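Local structure of ferredoxin-NADP reductase (Neisseria gonorrhoeae, 5UFA) at residues V124-G129 with T227-C232; N152-V157 with R186-T191. The protein probably catalyses electron transfer between NADP(H) and ferredoxin or flavodoxin through a bound FAD. All coordinates share one frame; numbering follows the deposited sequence.

How the contacts relate
Contact 1 and contact 2 lie in the same parallel sheet of the NAD-binding domain, with centres about 9 Å apart. Across the sheet the order is 184-191, 150-157, 122-128, 227-233, so the inner strands of the two contacts are neighbours. Met125 N reaches Asn152 O at 2.8 Å, and Gly129 O meets the His155 side chain. Along the chain, 124-129 comes first, then both segments of contact 2, and 227-232 last. Contact 1 therefore joins the ends of a long excursion that contains contact 2. Both contacts touch NADP through the C-terminal ends of 124-129 and 152-157, as expected for a nucleotide-binding domain of this family.

Contact 1. Residues V124-G129 with T227-C232. With NAP (NADP nicotinamide-adenine-dinucleotide phosphate), chain E.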
loop_
_atom_site.group_PDB
_atom_site.type_symbol
_atom_site.label_atom_id
_atom_site.label_comp_id
_atom_site.label_asym_id
_atom_site.label_seq_id
_atom_site.Cartn_x
_atom_site.Cartn_y
_atom_site.Cartn_z
ATOM N N VAL A 124 10.825 -6.781 2.178
ATOM C CA VAL A 124 10.718 -6.088 0.893
ATOM C C VAL A 124 9.240 -5.982 0.536
ATOM O O VAL A 124 8.570 -7.003 0.339
ATOM C CB VAL A 124 11.490 -6.811 -0.225
ATOM C CG1 VAL A 124 11.325 -6.070 -1.589
ATOM C CG2 VAL A 124 12.946 -6.972 0.152
ATOM N N MET A 125 8.733 -4.758 0.466
ATOM C CA MET A 125 7.356 -4.496 0.056
ATOM C C MET A 125 7.341 -4.022 -1.405
ATOM O O MET A 125 8.007 -3.043 -1.749
ATOM C CB MET A 125 6.715 -3.463 0.983
ATOM C CG MET A 125 6.667 -3.898 2.450
ATOM S SD MET A 125 6.350 -2.567 3.643
ATOM C CE MET A 125 7.752 -1.496 3.417
ATOM N N LEU A 126 6.596 -4.727 -2.258
ATOM C CA LEU A 126 6.500 -4.437 -3.690
ATOM C C LEU A 126 5.074 -4.011 -4.038
ATOM O O LEU A 126 4.118 -4.766 -3.813
ATOM C CB LEU A 126 6.901 -5.665 -4.508
ATOM C CG LEU A 126 8.253 -6.314 -4.171
ATOM C CD1 LEU A 126 8.351 -7.711 -4.734
ATOM C CD2 LEU A 126 9.395 -5.449 -4.725
ATOM N N CYS A 127 4.931 -2.826 -4.623
ATOM C CA CYS A 127 3.609 -2.305 -4.941
ATOM C C CYS A 127 3.597 -1.522 -6.255
ATOM O O CYS A 127 4.631 -1.070 -6.769
ATOM C CB CYS A 127 3.105 -1.427 -3.799
ATOM S SG CYS A 127 4.279 -0.173 -3.322
ATOM N N THR A 128 2.385 -1.363 -6.791
ATOM C CA THR A 128 2.121 -0.523 -7.952
ATOM C C THR A 128 1.044 0.487 -7.601
ATOM O O THR A 128 0.094 0.162 -6.877
ATOM C CB THR A 128 1.644 -1.334 -9.164
ATOM O OG1 THR A 128 0.316 -1.805 -8.919
ATOM C CG2 THR A 128 2.559 -2.494 -9.436
ATOM N N GLY A 129 1.206 1.716 -8.102
ATOM C CA GLY A 129 0.137 2.692 -8.021
ATOM C C GLY A 129 -0.298 2.916 -6.595
ATOM O O GLY A 129 0.520 3.193 -5.713
ATOM N N THR A 227 14.898 -13.212 3.088
ATOM C CA THR A 227 14.058 -12.155 2.563
ATOM C C THR A 227 12.588 -12.531 2.702
ATOM O O THR A 227 12.198 -13.674 2.459
ATOM C CB THR A 227 14.434 -11.885 1.106
ATOM O OG1 THR A 227 15.856 -11.740 1.048
ATOM C CG2 THR A 227 13.787 -10.612 0.581
ATOM N N ARG A 228 11.777 -11.557 3.114
ATOM C CA ARG A 228 10.335 -11.714 3.250
ATOM C C ARG A 228 9.649 -10.661 2.393
ATOM O O ARG A 228 9.937 -9.466 2.532
ATOM C CB ARG A 228 9.922 -11.582 4.712
ATOM C CG ARG A 228 10.590 -12.614 5.602
ATOM C CD ARG A 228 10.188 -14.059 5.267
ATOM N NE ARG A 228 10.903 -15.016 6.121
ATOM C CZ ARG A 228 12.078 -15.560 5.817
ATOM N NH1 ARG A 228 12.673 -15.277 4.666
ATOM N NH2 ARG A 228 12.660 -16.397 6.667
ATOM N N PHE A 229 8.734 -11.110 1.528
ATOM C CA PHE A 229 8.093 -10.282 0.512
ATOM C C PHE A 229 6.626 -10.002 0.812
ATOM O O PHE A 229 5.863 -10.917 1.128
ATOM C CB PHE A 229 8.163 -10.945 -0.864
ATOM C CG PHE A 229 9.485 -10.836 -1.513
ATOM C CD1 PHE A 229 9.829 -9.674 -2.193
ATOM C CD2 PHE A 229 10.385 -11.885 -1.474
ATOM C CE1 PHE A 229 11.075 -9.551 -2.808
ATOM C CE2 PHE A 229 11.626 -11.777 -2.101
ATOM C CZ PHE A 229 11.967 -10.611 -2.773
ATOM N N MET A 230 6.229 -8.742 0.624
ATOM C CA MET A 230 4.835 -8.317 0.590
ATOM C C MET A 230 4.555 -7.788 -0.808
ATOM O O MET A 230 5.373 -7.046 -1.363
ATOM C CB MET A 230 4.540 -7.181 1.573
ATOM C CG MET A 230 5.215 -7.239 2.926
ATOM S SD MET A 230 4.444 -8.406 4.025
ATOM C CE MET A 230 2.861 -7.636 4.328
ATOM N N ILE A 231 3.393 -8.126 -1.367
ATOM C CA ILE A 231 3.013 -7.669 -2.702
ATOM C C ILE A 231 1.618 -7.072 -2.657
ATOM O O ILE A 231 0.664 -7.749 -2.262
ATOM C CB ILE A 231 3.043 -8.794 -3.749
ATOM C CG1 ILE A 231 4.260 -9.717 -3.551
ATOM C CG2 ILE A 231 3.042 -8.170 -5.150
ATOM C CD1 ILE A 231 4.278 -10.920 -4.490
ATOM N N CYS A 232 1.484 -5.831 -3.123
ATOM C CA CYS A 232 0.157 -5.232 -3.219
ATOM C C CYS A 232 0.080 -4.304 -4.420
ATOM O O CYS A 232 0.828 -3.330 -4.532
ATOM C CB CYS A 232 -0.196 -4.480 -1.947
ATOM S SG CYS A 232 -1.832 -3.693 -2.045
HETATM P PA NAP E . -1.578 0.670 -13.077
HETATM O O1A NAP E . -1.726 -0.598 -12.344
HETATM O O2A NAP E . -2.140 0.552 -14.514
HETATM O O5B NAP E . -0.015 1.118 -13.158
HETATM C C5B NAP E . 0.784 1.279 -11.973
HETATM C C4B NAP E . 2.064 0.518 -12.199
HETATM O O4B NAP E . 1.801 -0.903 -12.318
HETATM C C3B NAP E . 2.843 0.898 -13.460
HETATM O O3B NAP E . 4.227 0.926 -13.127
HETATM C C2B NAP E . 2.573 -0.288 -14.385
HETATM O O2B NAP E . 3.534 -0.513 -15.437
HETATM C C1B NAP E . 2.596 -1.413 -13.368
HETATM N N9A NAP E . 2.034 -2.660 -13.870
HETATM C C8A NAP E . 0.865 -2.821 -14.564
HETATM N N7A NAP E . 0.617 -4.058 -14.921
HETATM C C5A NAP E . 1.708 -4.763 -14.435
HETATM C C6A NAP E . 2.080 -6.117 -14.532
HETATM N N6A NAP E . 1.360 -7.042 -15.168
HETATM N N1A NAP E . 3.259 -6.485 -13.983
HETATM C C2A NAP E . 4.009 -5.553 -13.386
HETATM N N3A NAP E . 3.761 -4.248 -13.233
HETATM C C4A NAP E . 2.589 -3.914 -13.783
HETATM O O3 NAP E . -2.370 1.790 -12.277
HETATM P PN NAP E . -2.520 3.358 -12.532
HETATM O O1N NAP E . -2.670 4.071 -11.244
HETATM O O2N NAP E . -1.437 3.777 -13.449
HETATM O O5D NAP E . -3.941 3.367 -13.246
HETATM C C5D NAP E . -4.710 4.579 -13.404
HETATM C C4D NAP E . -5.798 4.357 -14.429
HETATM O O4D NAP E . -5.221 4.241 -15.753
HETATM C C3D NAP E . -6.640 3.094 -14.240
HETATM O O3D NAP E . -7.949 3.316 -14.740
HETATM C C2D NAP E . -5.934 2.091 -15.144
HETATM O O2D NAP E . -6.754 0.982 -15.497
HETATM C C1D NAP E . -5.573 3.001 -16.316
HETATM N N1N NAP E . -4.385 2.487 -17.125
HETATM C C2N NAP E . -3.188 2.940 -16.713
HETATM C C3N NAP E . -2.034 2.510 -17.338
HETATM C C7N NAP E . -0.695 2.930 -16.817
HETATM O O7N NAP E . 0.315 2.585 -17.413
HETATM N N7N NAP E . -0.660 3.683 -15.727
HETATM C C4N NAP E . -2.144 1.626 -18.404
HETATM C C5N NAP E . -3.390 1.178 -18.806
HETATM C C6N NAP E . -4.510 1.622 -18.150
HETATM P P2B NAP E . 3.262 0.101 -16.918
HETATM O O1X NAP E . 3.287 1.593 -16.806
HETATM O O2X NAP E . 4.366 -0.520 -17.785
HETATM O O3X NAP E . 1.893 -0.387 -17.409
#
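Met230 O accepts the N-H of Leu126, with a distance of 2.8 Å from Leu126 N to Met230 O and an N-H...O angle of 170°. The same carbonyl also receives a longer CA-H...O contact from Met125. On the other strand, Val124 O is used twice as well. It takes the Met230 N-H, and Phe229 CA lies 3.3 Å from Val124 O. Val124 N to Arg228 O and Cys232 N to Leu126 O extend this parallel pairing. The last bond, Thr128 N to Cys232 O, is weak at 3.4 Å.

Side chains then pack on each face of the sheet. On one face the Phe229 ring lies against Val124 and Leu126. Val124 CG1 is 3.7 Å from Phe229 CE1, and the two side chains run side by side. Leu126 meets the same ring obliquely: its CD1 is 3.5 Å from Phe229 CD1. The Phe229 CG stands beside its own backbone N (chi1 -77°), which leans the ring toward the 124-129 strand. On the other face Met125 and Met230 run together, with Met125 CG 3.7 Å from Met230 CG. Beyond this point the thioethers part: Met230 bends at chi2 and chi3, Met125 at chi3.

At the C-terminal end of its strand, Thr128 meets NADP. Its CB is 3.2 Å from O4B of the adenosine ribose, while its OG1 bonds to the backbone N of Asn234.

Adjacent parallel strands with a helix on each face fit the three-layer alpha/beta, Rossmann-like nucleotide-binding domain of this family. Thr241 of helix 235-247 packs on Leu126 and Ile231, and on the methionine face Phe135 of helix 133-138 touches Met125, Cys127, Met230 and Cys232. Strand 150-157 continues the sheet beyond 124-128.

Contact 2. Residues N152-V157 with R186-T191; sequences NLIHSV and RFVPVT. With NAP (NADP nicotinamide-adenine-dinucleotide phosphate), chain E.
Arg186 NH1 donates to Asn152 OD1 at 3.0 Å. The bond falls on a lone pair of the amide oxygen, in the carbonyl plane, and OD1 sits at the guanidinium edge. The two flat groups are nevertheless turned 54° apart. A bend at chi2 (76°) brings the Arg186 guanidinium round to the amide. Both groups have further partners: Asn152 ND2 bonds to Leu123 O, and Arg186 NH1 to Thr220 OG1. At the far end of the pair, Ser156 OG and O3B of the adenosine ribose of NADP lie 2.7 Å apart and share a hydrogen bond. A chi1 of -179°, with OG opposite the backbone N, turns the hydroxyl to the cofactor, and Val190 CG1 packs beside it. Ser158, Thr192 and Arg204 add further bonds to NADP.

Between these ends, five backbone bonds hold the strands parallel. Val190 takes part through both its N and its O, giving Val190 N to His155 O and Val157 N to Val190 O. Pro189 has no N-H, but its N faces away from 152-157, so the pairing is unbroken.

Packing follows the two faces. On one, Ile154 CG1 lies 3.7 Å from Val188 CB, and Ile154 CG2 reaches Val190 CG2 at the same distance. On the other face, Phe187 spans Leu153 and His155. His155 CB lies at the ring edge, 4.0 Å from Phe187 CE1, while Pro189 CD rests over one ring face near the rim. Val157 and Thr191 meet through their CG2 methyls. Leu218 of helix 213-218 touches Ile154 and Val188, and Leu169 of helix 166-173 touches Phe187 and Leu153.

Parallel strands with helices on both faces and nucleotide at their C-terminal ends are characteristic of the Rossmann-like NADP-binding domain of ferredoxin-NADP reductases.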
loop_
_atom_site.group_PDB
_atom_site.type_symbol
_atom_site.label_atom_id
_atom_site.label_comp_id
_atom_site.label_asym_id
_atom_site.label_seq_id
_atom_site.Cartn_x
_atom_site.Cartn_y
_atom_site.Cartn_z
ATOM N N ASN A 152 12.325 -2.430 3.168
ATOM C CA ASN A 152 12.498 -1.902 1.817
ATOM C C ASN A 152 11.149 -1.721 1.139
ATOM O O ASN A 152 10.257 -2.567 1.270
ATOM C CB ASN A 152 13.377 -2.837 0.966
ATOM C CG ASN A 152 14.684 -3.189 1.653
ATOM O OD1 ASN A 152 15.708 -2.532 1.459
ATOM N ND2 ASN A 152 14.647 -4.217 2.478
ATOM N N LEU A 153 10.988 -0.610 0.432
ATOM C CA LEU A 153 9.733 -0.326 -0.244
ATOM C C LEU A 153 10.048 0.047 -1.680
ATOM O O LEU A 153 10.720 1.060 -1.928
ATOM C CB LEU A 153 8.936 0.774 0.469
ATOM C CG LEU A 153 7.623 1.287 -0.165
ATOM C CD1 LEU A 153 6.627 0.169 -0.420
ATOM C CD2 LEU A 153 6.966 2.316 0.739
ATOM N N ILE A 154 9.587 -0.794 -2.612
ATOM C CA ILE A 154 9.704 -0.569 -4.050
ATOM C C ILE A 154 8.317 -0.263 -4.609
ATOM O O ILE A 154 7.391 -1.084 -4.506
ATOM C CB ILE A 154 10.359 -1.765 -4.760
ATOM C CG1 ILE A 154 11.853 -1.844 -4.406
ATOM C CG2 ILE A 154 10.175 -1.666 -6.264
ATOM C CD1 ILE A 154 12.206 -2.838 -3.372
ATOM N N HIS A 155 8.184 0.923 -5.202
ATOM C CA HIS A 155 6.913 1.481 -5.654
ATOM C C HIS A 155 6.965 1.713 -7.159
ATOM O O HIS A 155 7.790 2.502 -7.631
ATOM C CB HIS A 155 6.637 2.805 -4.941
ATOM C CG HIS A 155 5.278 3.369 -5.220
ATOM N ND1 HIS A 155 5.017 4.721 -5.206
ATOM C CD2 HIS A 155 4.101 2.756 -5.500
ATOM C CE1 HIS A 155 3.737 4.915 -5.468
ATOM N NE2 HIS A 155 3.159 3.739 -5.650
ATOM N N SER A 156 6.079 1.058 -7.908
ATOM C CA SER A 156 6.075 1.162 -9.367
ATOM C C SER A 156 4.896 2.014 -9.820
ATOM O O SER A 156 3.740 1.703 -9.502
ATOM C CB SER A 156 6.005 -0.213 -10.032
ATOM O OG SER A 156 6.030 -0.079 -11.448
ATOM N N VAL A 157 5.196 3.082 -10.562
ATOM C CA VAL A 157 4.200 3.918 -11.221
ATOM C C VAL A 157 4.702 4.215 -12.630
ATOM O O VAL A 157 5.869 3.994 -12.956
ATOM C CB VAL A 157 3.946 5.237 -10.461
ATOM C CG1 VAL A 157 3.419 4.970 -9.068
ATOM C CG2 VAL A 157 5.228 6.036 -10.411
ATOM N N ARG A 186 14.904 1.571 3.127
ATOM C CA ARG A 186 15.254 1.942 1.764
ATOM C C ARG A 186 13.979 2.118 0.967
ATOM O O ARG A 186 13.059 1.296 1.066
ATOM C CB ARG A 186 16.121 0.883 1.052
ATOM C CG ARG A 186 17.558 0.771 1.510
ATOM C CD ARG A 186 17.605 0.051 2.843
ATOM N NE ARG A 186 18.941 -0.392 3.209
ATOM C CZ ARG A 186 19.382 -1.624 3.000
ATOM N NH1 ARG A 186 18.587 -2.515 2.424
ATOM N NH2 ARG A 186 20.618 -1.950 3.357
ATOM N N PHE A 187 13.962 3.160 0.137
ATOM C CA PHE A 187 12.894 3.428 -0.813
ATOM C C PHE A 187 13.493 3.428 -2.215
ATOM O O PHE A 187 14.499 4.102 -2.467
ATOM C CB PHE A 187 12.210 4.773 -0.486
ATOM C CG PHE A 187 11.243 5.266 -1.549
ATOM C CD1 PHE A 187 10.111 4.547 -1.876
ATOM C CD2 PHE A 187 11.473 6.464 -2.207
ATOM C CE1 PHE A 187 9.239 5.001 -2.840
ATOM C CE2 PHE A 187 10.594 6.929 -3.181
ATOM C CZ PHE A 187 9.479 6.195 -3.491
ATOM N N VAL A 188 12.885 2.659 -3.112
ATOM C CA VAL A 188 13.282 2.600 -4.518
ATOM C C VAL A 188 12.070 2.898 -5.397
ATOM O O VAL A 188 11.164 2.056 -5.513
ATOM C CB VAL A 188 13.894 1.237 -4.887
ATOM C CG1 VAL A 188 14.226 1.182 -6.391
ATOM C CG2 VAL A 188 15.151 0.959 -4.033
ATOM N N PRO A 189 11.985 4.084 -6.000
ATOM C CA PRO A 189 10.930 4.331 -6.985
ATOM C C PRO A 189 11.236 3.668 -8.317
ATOM O O PRO A 189 12.379 3.646 -8.785
ATOM C CB PRO A 189 10.918 5.858 -7.114
ATOM C CG PRO A 189 12.312 6.265 -6.778
ATOM C CD PRO A 189 12.762 5.297 -5.704
ATOM N N VAL A 190 10.185 3.128 -8.921
ATOM C CA VAL A 190 10.212 2.548 -10.254
ATOM C C VAL A 190 9.209 3.321 -11.087
ATOM O O VAL A 190 8.021 3.377 -10.737
ATOM C CB VAL A 190 9.851 1.056 -10.239
ATOM C CG1 VAL A 190 9.816 0.492 -11.657
ATOM C CG2 VAL A 190 10.796 0.266 -9.333
ATOM N N THR A 191 9.684 3.943 -12.166
ATOM C CA THR A 191 8.821 4.608 -13.140
ATOM C C THR A 191 8.942 3.862 -14.463
ATOM O O THR A 191 10.033 3.773 -15.033
ATOM C CB THR A 191 9.157 6.097 -13.300
ATOM O OG1 THR A 191 10.545 6.272 -13.598
ATOM C CG2 THR A 191 8.804 6.863 -12.036
HETATM P PA NAP E . -1.578 0.670 -13.077
HETATM O O1A NAP E . -1.726 -0.598 -12.344
HETATM O O2A NAP E . -2.140 0.552 -14.514
HETATM O O5B NAP E . -0.015 1.118 -13.158
HETATM C C5B NAP E . 0.784 1.279 -11.973
HETATM C C4B NAP E . 2.064 0.518 -12.199
HETATM O O4B NAP E . 1.801 -0.903 -12.318
HETATM C C3B NAP E . 2.843 0.898 -13.460
HETATM O O3B NAP E . 4.227 0.926 -13.127
HETATM C C2B NAP E . 2.573 -0.288 -14.385
HETATM O O2B NAP E . 3.534 -0.513 -15.437
HETATM C C1B NAP E . 2.596 -1.413 -13.368
HETATM N N9A NAP E . 2.034 -2.660 -13.870
HETATM C C8A NAP E . 0.865 -2.821 -14.564
HETATM N N7A NAP E . 0.617 -4.058 -14.921
HETATM C C5A NAP E . 1.708 -4.763 -14.435
HETATM C C6A NAP E . 2.080 -6.117 -14.532
HETATM N N6A NAP E . 1.360 -7.042 -15.168
HETATM N N1A NAP E . 3.259 -6.485 -13.983
HETATM C C2A NAP E . 4.009 -5.553 -13.386
HETATM N N3A NAP E . 3.761 -4.248 -13.233
HETATM C C4A NAP E . 2.589 -3.914 -13.783
HETATM O O3 NAP E . -2.370 1.790 -12.277
HETATM P PN NAP E . -2.520 3.358 -12.532
HETATM O O1N NAP E . -2.670 4.071 -11.244
HETATM O O2N NAP E . -1.437 3.777 -13.449
HETATM O O5D NAP E . -3.941 3.367 -13.246
HETATM C C5D NAP E . -4.710 4.579 -13.404
HETATM C C4D NAP E . -5.798 4.357 -14.429
HETATM O O4D NAP E . -5.221 4.241 -15.753
HETATM C C3D NAP E . -6.640 3.094 -14.240
HETATM O O3D NAP E . -7.949 3.316 -14.740
HETATM C C2D NAP E . -5.934 2.091 -15.144
HETATM O O2D NAP E . -6.754 0.982 -15.497
HETATM C C1D NAP E . -5.573 3.001 -16.316
HETATM N N1N NAP E . -4.385 2.487 -17.125
HETATM C C2N NAP E . -3.188 2.940 -16.713
HETATM C C3N NAP E . -2.034 2.510 -17.338
HETATM C C7N NAP E . -0.695 2.930 -16.817
HETATM O O7N NAP E . 0.315 2.585 -17.413
HETATM N N7N NAP E . -0.660 3.683 -15.727
HETATM C C4N NAP E . -2.144 1.626 -18.404
HETATM C C5N NAP E . -3.390 1.178 -18.806
HETATM C C6N NAP E . -4.510 1.622 -18.150
HETATM P P2B NAP E . 3.262 0.101 -16.918
HETATM O O1X NAP E . 3.287 1.593 -16.806
HETATM O O2X NAP E . 4.366 -0.520 -17.785
HETATM O O3X NAP E . 1.893 -0.387 -17.409
#